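Local coordinates for AncCDT-1 (Synthetic construct, PDB 5T0W), which binds amino acids as a periplasmic-type solute-binding protein, here with arginine bound, and is a reconstructed ancestor of cyclohexadienyl dehydratase, at residues Ser37-Asp40 against Gln44-Gly47; Thr112-Lys117 against Pro183-Tyr188. All coordinates share one frame; numbering follows the deposited sequence.

Contact 1: Ser37-Asp40 against Gln44-Gly47; sequences SFKD and QYTG
Phe-38 and Thr-46 form the antiparallel hydrogen-bonded pair of a short beta hairpin. The end-to-end directions of its two segments are 133° apart. Phe-38 N donates to Thr-46 O at 2.9 Å, and Thr-46 N returns a bond of the same length to Phe-38 O. Lys-39 and Tyr-45 follow as a non-hydrogen-bonded pair. Beyond them Asp-40 N donates to Gln-44 O, 2.8 Å away.

The side chain of Asp-40 closes the turn end. Its OD1 takes the backbone N of Gln-44 at 2.7 Å, met from above the carboxylate plane. The torsion at chi1 (63°) sets CG between the backbone N and the carbonyl carbon, which brings the carboxylate alongside Gln-44. A weak bond from Asn-42 N also reaches OD1, and Asn-42 O accepts from the Gln-44 side-chain amide.

On one face of the hairpin, Thr-46 CG2 lies over the Phe-38 ring in a CH-pi contact, 3.7 Å from the centroid. Thr-46 O lies over the same ring face, displaced toward its rim, 3.2 Å from Phe-38 CD1. On the other face, Lys-39 and Tyr-45 lie side by side. Lys-39 CE sits 3.6 Å from Tyr-45 CZ, and the ammonium above the ring makes a cation-pi contact. Lys-39 NZ also has a weak bond to Gly-43 O. The Ser-37 side chain is about 5 Å from the bound arginine.

The hairpin follows strand 24-29, to which Ser-37 OG is hydrogen-bonded through Thr-29 OG1. Tyr-45 meets the ring of Phe-66 on strand 63-68. Gly-47 is the N-cap of helix 48-60, so the hairpin leads straight into that helix.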
ATOM      1  N   SER A  37       6.949   1.815   1.148  1.00 28.15           N
ATOM      2  CA  SER A  37       8.221   1.227   0.737  1.00 29.23           C
ATOM      3  C   SER A  37       8.742   1.860  -0.546  1.00 30.83           C
ATOM      4  O   SER A  37       8.017   1.987  -1.548  1.00 30.89           O
ATOM      5  CB  SER A  37       8.099  -0.278   0.551  1.00 28.45           C
ATOM      6  OG  SER A  37       7.165  -0.546  -0.449  1.00 28.15           O
ATOM      7  N   PHE A  38      10.008   2.251  -0.510  1.00 32.58           N
ATOM      8  CA  PHE A  38      10.613   2.923  -1.634  1.00 34.70           C
ATOM      9  C   PHE A  38      12.126   2.847  -1.529  1.00 36.67           C
ATOM     10  O   PHE A  38      12.707   2.167  -0.652  1.00 36.54           O
ATOM     11  CB  PHE A  38      10.093   4.357  -1.755  1.00 35.30           C
ATOM     12  CG  PHE A  38      10.266   5.175  -0.523  1.00 35.53           C
ATOM     13  CD1 PHE A  38       9.412   5.017   0.546  1.00 34.16           C
ATOM     14  CD2 PHE A  38      11.277   6.145  -0.450  1.00 37.38           C
ATOM     15  CE1 PHE A  38       9.561   5.791   1.682  1.00 34.67           C
ATOM     16  CE2 PHE A  38      11.431   6.919   0.675  1.00 37.89           C
ATOM     17  CZ  PHE A  38      10.575   6.731   1.755  1.00 36.51           C
ATOM     18  N   LYS A  39      12.754   3.441  -2.525  1.00 39.12           N
ATOM     19  CA  LYS A  39      14.189   3.609  -2.530  1.00 41.53           C
ATOM     20  C   LYS A  39      14.491   5.002  -2.054  1.00 43.13           C
ATOM     21  O   LYS A  39      13.812   5.951  -2.432  1.00 43.55           O
ATOM     22  CB  LYS A  39      14.724   3.418  -3.951  1.00 43.20           C
ATOM     23  CG  LYS A  39      14.351   2.087  -4.603  1.00 42.43           C
ATOM     24  CD  LYS A  39      14.452   0.894  -3.667  1.00 41.32           C
ATOM     25  CE  LYS A  39      14.583  -0.402  -4.469  1.00 41.72           C
ATOM     26  NZ  LYS A  39      15.923  -0.552  -5.108  1.00 44.12           N
ATOM     27  N   ASP A  40      15.491   5.125  -1.183  1.00 44.61           N
ATOM     28  CA  ASP A  40      16.075   6.442  -0.874  1.00 46.45           C
ATOM     29  C   ASP A  40      17.046   6.853  -1.989  1.00 49.19           C
ATOM     30  O   ASP A  40      17.236   6.128  -2.979  1.00 49.16           O
ATOM     31  CB  ASP A  40      16.730   6.449   0.524  1.00 46.47           C
ATOM     32  CG  ASP A  40      17.904   5.490   0.647  1.00 46.88           C
ATOM     33  OD1 ASP A  40      18.357   4.924  -0.376  1.00 46.91           O
ATOM     34  OD2 ASP A  40      18.375   5.312   1.788  1.00 46.74           O
ATOM     35  N   GLN A  44      18.452   2.477  -1.604  1.00 42.55           N
ATOM     36  CA  GLN A  44      18.215   1.562  -0.474  1.00 40.31           C
ATOM     37  C   GLN A  44      16.738   1.539  -0.060  1.00 37.57           C
ATOM     38  O   GLN A  44      16.031   2.562  -0.174  1.00 37.33           O
ATOM     39  CB  GLN A  44      19.082   1.926   0.746  1.00 41.27           C
ATOM     40  CG  GLN A  44      20.573   1.818   0.508  1.00 43.64           C
ATOM     41  CD  GLN A  44      20.960   0.528  -0.189  1.00 43.57           C
ATOM     42  OE1 GLN A  44      20.755  -0.563   0.355  1.00 42.19           O
ATOM     43  NE2 GLN A  44      21.537   0.646  -1.396  1.00 45.23           N
ATOM     44  N   TYR A  45      16.319   0.399   0.506  1.00 35.46           N
ATOM     45  CA  TYR A  45      14.941   0.180   0.822  1.00 33.12           C
ATOM     46  C   TYR A  45      14.631   0.957   2.084  1.00 32.33           C
ATOM     47  O   TYR A  45      15.407   0.953   3.051  1.00 32.94           O
ATOM     48  CB  TYR A  45      14.565  -1.285   1.013  1.00 31.96           C
ATOM     49  CG  TYR A  45      14.364  -2.056  -0.281  1.00 32.16           C
ATOM     50  CD1 TYR A  45      13.155  -1.998  -0.958  1.00 31.32           C
ATOM     51  CD2 TYR A  45      15.363  -2.882  -0.800  1.00 33.32           C
ATOM     52  CE1 TYR A  45      12.974  -2.711  -2.142  1.00 31.69           C
ATOM     53  CE2 TYR A  45      15.185  -3.599  -1.978  1.00 33.66           C
ATOM     54  CZ  TYR A  45      13.988  -3.508  -2.653  1.00 32.90           C
ATOM     55  OH  TYR A  45      13.749  -4.246  -3.825  1.00 33.45           O
ATOM     56  N   THR A  46      13.509   1.655   2.055  1.00 30.94           N
ATOM     57  CA  THR A  46      13.177   2.528   3.151  1.00 30.60           C
ATOM     58  C   THR A  46      11.671   2.784   3.192  1.00 29.02           C
ATOM     59  O   THR A  46      11.000   2.726   2.184  1.00 28.51           O
ATOM     60  CB  THR A  46      13.995   3.835   3.055  1.00 32.55           C
ATOM     61  OG1 THR A  46      13.710   4.656   4.184  1.00 32.81           O
ATOM     62  CG2 THR A  46      13.657   4.589   1.793  1.00 33.10           C
ATOM     63  N   GLY A  47      11.155   3.057   4.375  1.00 28.41           N
ATOM     64  CA  GLY A  47       9.723   3.264   4.554  1.00 27.17           C
ATOM     65  C   GLY A  47       9.189   2.597   5.804  1.00 26.11           C
ATOM     66  O   GLY A  47       9.897   1.856   6.483  1.00 26.15           O
TER

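Contact 2: Thr112-Lys117 against Pro183-Tyr188; sequences TILVKK and PVAAYY
Ala-185 presents its methyl group to Thr-112 and Leu-114, joining the helix to the strand by apolar packing. Thr-112 turns its methyl, not its hydroxyl, to the helix. Chi1 of -57° puts OG1 beside the backbone N and leaves CG2 anti to it, and CG2 comes within 3.6 Å of Ala-185 CB.

Leu-114 spreads its two branches over two residues about one helical turn apart. CD1 lies 3.7 Å from Ala-185 CB and also touches the carbonyl O of Ala-185. CD2 reaches Tyr-188 CB at 3.9 Å, and the two side chains cross at about a right angle. Tyr-188 gives only its CB to Leu-114. Its ring leads away and stacks on Phe-167.

The axes of helix segment 183-188 and strand 112-115 approach to 8.3 Å, at 24° to each other, so the two are roughly parallel. Strand 112-115 is flanked by strands 177-181 and 198-201 through backbone bonds. Helix 182-189 follows strand 177-181 directly and packs on this mixed sheet, while Tyr-188 also touches helix 163-171.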
ATOM      1  N   THR A 112      -8.033   9.136  -1.367  1.00 28.91           N
ATOM      2  CA  THR A 112      -7.929  10.574  -1.631  1.00 29.98           C
ATOM      3  C   THR A 112      -7.753  10.871  -3.126  1.00 30.35           C
ATOM      4  O   THR A 112      -7.167  10.094  -3.859  1.00 29.72           O
ATOM      5  CB  THR A 112      -6.755  11.122  -0.859  1.00 30.27           C
ATOM      6  OG1 THR A 112      -6.964  10.814   0.518  1.00 29.97           O
ATOM      7  CG2 THR A 112      -6.619  12.605  -1.038  1.00 31.92           C
ATOM      8  N   ILE A 113      -8.327  11.988  -3.561  1.00 31.60           N
ATOM      9  CA  ILE A 113      -8.226  12.464  -4.939  1.00 32.51           C
ATOM     10  C   ILE A 113      -7.176  13.551  -5.001  1.00 33.77           C
ATOM     11  O   ILE A 113      -7.164  14.458  -4.193  1.00 34.49           O
ATOM     12  CB  ILE A 113      -9.550  13.083  -5.430  1.00 33.45           C
ATOM     13  CG1 ILE A 113     -10.699  12.088  -5.329  1.00 32.62           C
ATOM     14  CG2 ILE A 113      -9.408  13.580  -6.862  1.00 34.60           C
ATOM     15  CD1 ILE A 113     -12.057  12.739  -5.330  1.00 33.69           C
ATOM     16  N   LEU A 114      -6.335  13.474  -6.009  1.00 34.43           N
ATOM     17  CA  LEU A 114      -5.289  14.444  -6.240  1.00 36.24           C
ATOM     18  C   LEU A 114      -5.559  15.114  -7.571  1.00 38.08           C
ATOM     19  O   LEU A 114      -5.867  14.429  -8.532  1.00 37.60           O
ATOM     20  CB  LEU A 114      -3.968  13.705  -6.310  1.00 35.80           C
ATOM     21  CG  LEU A 114      -2.778  14.266  -5.552  1.00 36.48           C
ATOM     22  CD1 LEU A 114      -3.078  14.239  -4.064  1.00 35.87           C
ATOM     23  CD2 LEU A 114      -1.550  13.413  -5.838  1.00 35.95           C
ATOM     24  N   VAL A 115      -5.461  16.443  -7.610  1.00 40.40           N
ATOM     25  CA  VAL A 115      -5.618  17.221  -8.851  1.00 42.75           C
ATOM     26  C   VAL A 115      -4.584  18.360  -8.994  1.00 45.42           C
ATOM     27  O   VAL A 115      -3.872  18.684  -8.045  1.00 45.72           O
ATOM     28  CB  VAL A 115      -7.033  17.823  -8.975  1.00 43.37           C
ATOM     29  CG1 VAL A 115      -8.072  16.719  -9.059  1.00 41.93           C
ATOM     30  CG2 VAL A 115      -7.338  18.751  -7.823  1.00 43.90           C
ATOM     31  N   LYS A 116      -4.489  18.949 -10.186  1.00 48.04           N
ATOM     32  CA  LYS A 116      -3.598  20.075 -10.405  1.00 51.01           C
ATOM     33  C   LYS A 116      -4.164  21.252  -9.614  1.00 53.28           C
ATOM     34  O   LYS A 116      -5.392  21.403  -9.534  1.00 53.19           O
ATOM     35  CB  LYS A 116      -3.487  20.390 -11.898  1.00 52.56           C
ATOM     36  N   LYS A 117      -3.285  22.047  -8.996  1.00 56.00           N
ATOM     37  CA  LYS A 117      -3.718  23.236  -8.248  1.00 58.86           C
ATOM     38  C   LYS A 117      -4.672  24.083  -9.074  1.00 62.49           C
ATOM     39  O   LYS A 117      -5.677  24.543  -8.549  1.00 63.14           O
ATOM     40  CB  LYS A 117      -2.527  24.079  -7.776  1.00 60.54           C
ATOM     41  N   PRO A 183      -2.450   8.531   2.735  1.00 22.66           N
ATOM     42  CA  PRO A 183      -1.078   8.889   3.129  1.00 23.83           C
ATOM     43  C   PRO A 183      -0.136   9.035   1.943  1.00 24.00           C
ATOM     44  O   PRO A 183       0.845   9.760   2.013  1.00 24.97           O
ATOM     45  CB  PRO A 183      -0.649   7.733   4.040  1.00 24.68           C
ATOM     46  CG  PRO A 183      -1.905   7.005   4.381  1.00 24.13           C
ATOM     47  CD  PRO A 183      -2.817   7.194   3.200  1.00 22.82           C
ATOM     48  N   VAL A 184      -0.446   8.347   0.847  1.00 23.35           N
ATOM     49  CA  VAL A 184       0.363   8.491  -0.373  1.00 23.86           C
ATOM     50  C   VAL A 184       0.062   9.824  -1.043  1.00 23.77           C
ATOM     51  O   VAL A 184       0.967  10.527  -1.466  1.00 24.70           O
ATOM     52  CB  VAL A 184       0.118   7.345  -1.359  1.00 23.27           C
ATOM     53  CG1 VAL A 184       0.875   7.567  -2.645  1.00 23.73           C
ATOM     54  CG2 VAL A 184       0.518   6.031  -0.721  1.00 24.18           C
ATOM     55  N   ALA A 185      -1.220  10.173  -1.102  1.00 23.18           N
ATOM     56  CA  ALA A 185      -1.667  11.435  -1.674  1.00 23.41           C
ATOM     57  C   ALA A 185      -1.040  12.607  -0.957  1.00 25.43           C
ATOM     58  O   ALA A 185      -0.588  13.575  -1.590  1.00 26.04           O
ATOM     59  CB  ALA A 185      -3.184  11.530  -1.579  1.00 22.51           C
ATOM     60  N   ALA A 186      -1.006  12.527   0.372  1.00 27.05           N
ATOM     61  CA  ALA A 186      -0.412  13.574   1.158  1.00 29.63           C
ATOM     62  C   ALA A 186       1.062  13.700   0.826  1.00 32.29           C
ATOM     63  O   ALA A 186       1.571  14.804   0.591  1.00 33.91           O
ATOM     64  CB  ALA A 186      -0.613  13.297   2.640  1.00 30.35           C
ATOM     65  N   TYR A 187       1.747  12.569   0.808  1.00 34.24           N
ATOM     66  CA  TYR A 187       3.183  12.554   0.506  1.00 37.97           C
ATOM     67  C   TYR A 187       3.480  13.165  -0.879  1.00 38.71           C
ATOM     68  O   TYR A 187       4.351  14.002  -0.987  1.00 41.14           O
ATOM     69  CB  TYR A 187       3.744  11.135   0.676  1.00 39.55           C
ATOM     70  CG  TYR A 187       5.261  11.028   0.592  1.00 43.23           C
ATOM     71  CD1 TYR A 187       5.921  11.078  -0.641  1.00 44.53           C
ATOM     72  CD2 TYR A 187       6.051  10.871   1.785  1.00 45.68           C
ATOM     73  CE1 TYR A 187       7.311  10.984  -0.698  1.00 48.23           C
ATOM     74  CE2 TYR A 187       7.441  10.760   1.738  1.00 48.91           C
ATOM     75  CZ  TYR A 187       8.068  10.804   0.490  1.00 50.61           C
ATOM     76  OH  TYR A 187       9.438  10.713   0.395  1.00 54.40           O
ATOM     77  N   TYR A 188       2.700  12.814  -1.902  1.00 37.70           N
ATOM     78  CA  TYR A 188       2.830  13.446  -3.224  1.00 38.67           C
ATOM     79  C   TYR A 188       2.515  14.958  -3.241  1.00 40.02           C
ATOM     80  O   TYR A 188       3.048  15.690  -4.082  1.00 42.26           O
ATOM     81  CB  TYR A 188       1.973  12.738  -4.303  1.00 36.76           C
ATOM     82  CG  TYR A 188       2.646  11.523  -4.946  1.00 38.34           C
ATOM     83  CD1 TYR A 188       3.877  11.637  -5.572  1.00 40.98           C
ATOM     84  CD2 TYR A 188       2.041  10.263  -4.925  1.00 37.65           C
ATOM     85  CE1 TYR A 188       4.494  10.531  -6.132  1.00 42.93           C
ATOM     86  CE2 TYR A 188       2.644   9.151  -5.487  1.00 38.95           C
ATOM     87  CZ  TYR A 188       3.863   9.280  -6.093  1.00 42.17           C
ATOM     88  OH  TYR A 188       4.493   8.167  -6.664  1.00 45.15           O
TER

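Overall arrangement
From the N terminus, strand 24-29 comes first, and contact 1 then closes a tight local turn of three residues before the chain enters helix 48-60. Contact 2 comes later and spans far more sequence: 65 residues separate its segments, including strands 135-139, 156-160 and 177-181. The contacts are therefore in series and neither encloses the other. Contact 1 belongs to the lobe with the parallel sheet of 24-29, contact 2 to the lobe with the mixed sheet, as in the two-lobed solute-binding fold. Their centres are about 20 Å apart. They meet lightly, where Phe-38 CE2 lies 4.3 Å from Tyr-187 OH.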